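Long-range contact in tail fiber protein (Acinetobacter phage AM24, PDB 5W5P), which probably recognises, and may degrade, the capsular polysaccharide of its Acinetobacter host as the trimeric tailspike of the phage: residues R235-S240 and L267-R272. Residues are numbered along the deposited sequence; the frame is centred on the assembly and turned at random.
Sequences RYLRIS and LALCNR
The Y236 and L267 side chains run alongside each other in the same direction, and CD2 of L267 comes obliquely against the tyrosine ring, 3.5 Å from CD1. Beside them C270 SG packs 3.9 Å from CB of Y236. The other face of the short parallel ladder carries L237 and A268, and here the guanidinium of R235 lies with one face over A268 CB, 3.4 Å from NH2. L269 CD1 likewise sits over one face of the R238 guanidinium, 3.8 Å from NE. Hydrogen bonds from A268 N to Y236 O and from R238 N to A268 O (3.0 Å) tie the backbones. The two strands belong to successive coils of a right-handed parallel beta-helix, the usual body of trimeric phage tailspikes. Both strands end at matching positions, where R238 and L269, both with positive phi (54° and 60°), turn the backbone out of each strand; beyond the corner N271 N still reaches I239 O (3.0 Å). Water bridges R235 NH1, in the guanidinium plane, to L267 O, while NH2 donates to G160 O and I158 O of a second subunit, fixing the arginine at the trimer interface. Inside the coil, F210 meets the Y236 ring and V220 touches Y236 and I239.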
# COMPACT_ATOMS: atom_id res chain seq x y z
N ARG A 235 1.44 -15.82 -16.65
CA ARG A 235 1.09 -15.10 -17.86
C ARG A 235 -0.29 -15.55 -18.31
O ARG A 235 -0.58 -16.75 -18.32
CB ARG A 235 2.12 -15.34 -18.97
CG ARG A 235 2.29 -14.17 -19.94
CD ARG A 235 1.15 -14.08 -20.95
NE ARG A 235 1.43 -13.11 -22.00
CZ ARG A 235 1.37 -11.79 -21.85
NH1 ARG A 235 1.02 -11.25 -20.69
NH2 ARG A 235 1.65 -10.99 -22.88
N TYR A 236 -1.14 -14.59 -18.67
CA TYR A 236 -2.50 -14.86 -19.12
C TYR A 236 -2.72 -14.11 -20.42
O TYR A 236 -2.62 -12.88 -20.46
CB TYR A 236 -3.53 -14.45 -18.07
CG TYR A 236 -3.40 -15.20 -16.77
CD1 TYR A 236 -2.46 -14.81 -15.82
CD2 TYR A 236 -4.21 -16.28 -16.50
CE1 TYR A 236 -2.34 -15.49 -14.63
CE2 TYR A 236 -4.09 -16.98 -15.31
CZ TYR A 236 -3.16 -16.58 -14.38
OH TYR A 236 -3.05 -17.27 -13.21
N LEU A 237 -3.04 -14.84 -21.48
CA LEU A 237 -3.16 -14.29 -22.82
C LEU A 237 -4.49 -14.73 -23.41
O LEU A 237 -4.76 -15.93 -23.51
CB LEU A 237 -1.99 -14.74 -23.70
CG LEU A 237 -1.95 -14.28 -25.16
CD1 LEU A 237 -2.07 -12.76 -25.27
CD2 LEU A 237 -0.67 -14.77 -25.81
N ARG A 238 -5.33 -13.75 -23.77
CA ARG A 238 -6.63 -13.99 -24.41
C ARG A 238 -7.49 -14.94 -23.57
O ARG A 238 -8.16 -15.83 -24.10
CB ARG A 238 -6.46 -14.50 -25.84
CG ARG A 238 -5.69 -13.53 -26.73
CD ARG A 238 -5.64 -13.99 -28.18
NE ARG A 238 -4.78 -13.13 -28.99
CZ ARG A 238 -3.47 -13.33 -29.15
NH1 ARG A 238 -2.88 -14.35 -28.56
NH2 ARG A 238 -2.76 -12.51 -29.92
N ILE A 239 -7.47 -14.73 -22.26
CA ILE A 239 -8.27 -15.50 -21.31
C ILE A 239 -9.54 -14.72 -21.01
O ILE A 239 -9.49 -13.53 -20.67
CB ILE A 239 -7.47 -15.79 -20.03
CG1 ILE A 239 -6.28 -16.69 -20.36
CG2 ILE A 239 -8.38 -16.38 -18.94
CD1 ILE A 239 -6.63 -18.17 -20.46
N SER A 240 -10.69 -15.38 -21.14
CA SER A 240 -11.97 -14.69 -20.98
C SER A 240 -12.14 -14.17 -19.56
O SER A 240 -12.71 -13.09 -19.34
CB SER A 240 -13.12 -15.62 -21.36
OG SER A 240 -12.85 -16.30 -22.57
N LEU A 267 -0.89 -9.91 -17.64
CA LEU A 267 -2.18 -10.07 -18.30
C LEU A 267 -2.17 -9.34 -19.63
O LEU A 267 -1.74 -8.19 -19.72
CB LEU A 267 -3.32 -9.54 -17.44
CG LEU A 267 -3.33 -9.89 -15.95
CD1 LEU A 267 -4.59 -9.39 -15.29
CD2 LEU A 267 -3.19 -11.39 -15.74
N ALA A 268 -2.65 -10.01 -20.67
CA ALA A 268 -2.71 -9.40 -21.99
C ALA A 268 -3.93 -9.92 -22.73
O ALA A 268 -4.14 -11.14 -22.79
CB ALA A 268 -1.44 -9.67 -22.79
N LEU A 269 -4.72 -9.00 -23.28
CA LEU A 269 -5.85 -9.33 -24.15
C LEU A 269 -6.89 -10.20 -23.44
O LEU A 269 -7.60 -10.97 -24.09
CB LEU A 269 -5.37 -10.00 -25.44
CG LEU A 269 -4.44 -9.12 -26.27
CD1 LEU A 269 -3.71 -9.93 -27.34
CD2 LEU A 269 -5.24 -7.99 -26.90
N CYS A 270 -6.98 -10.09 -22.12
CA CYS A 270 -7.98 -10.81 -21.36
C CYS A 270 -9.29 -10.03 -21.34
O CYS A 270 -9.29 -8.79 -21.29
CB CYS A 270 -7.50 -11.06 -19.93
SG CYS A 270 -5.92 -11.94 -19.81
N ASN A 271 -10.41 -10.75 -21.41
CA ASN A 271 -11.72 -10.09 -21.43
C ASN A 271 -12.08 -9.55 -20.05
O ASN A 271 -12.66 -8.46 -19.94
CB ASN A 271 -12.80 -11.05 -21.92
CG ASN A 271 -12.67 -11.37 -23.39
OD1 ASN A 271 -12.25 -10.53 -24.19
ND2 ASN A 271 -13.04 -12.59 -23.77
N ARG A 272 -11.79 -10.31 -19.00
CA ARG A 272 -12.02 -9.89 -17.63
C ARG A 272 -10.93 -10.46 -16.75
O ARG A 272 -10.38 -11.53 -17.03
CB ARG A 272 -13.39 -10.36 -17.09
CG ARG A 272 -14.59 -9.88 -17.88
CD ARG A 272 -15.03 -8.50 -17.46
NE ARG A 272 -16.32 -8.15 -18.05
CZ ARG A 272 -16.47 -7.51 -19.21
NH1 ARG A 272 -17.68 -7.24 -19.67
NH2 ARG A 272 -15.40 -7.13 -19.90
O HOH W 1 1.20 -8.27 -19.79
O HOH W 2 -13.17 -14.99 -25.21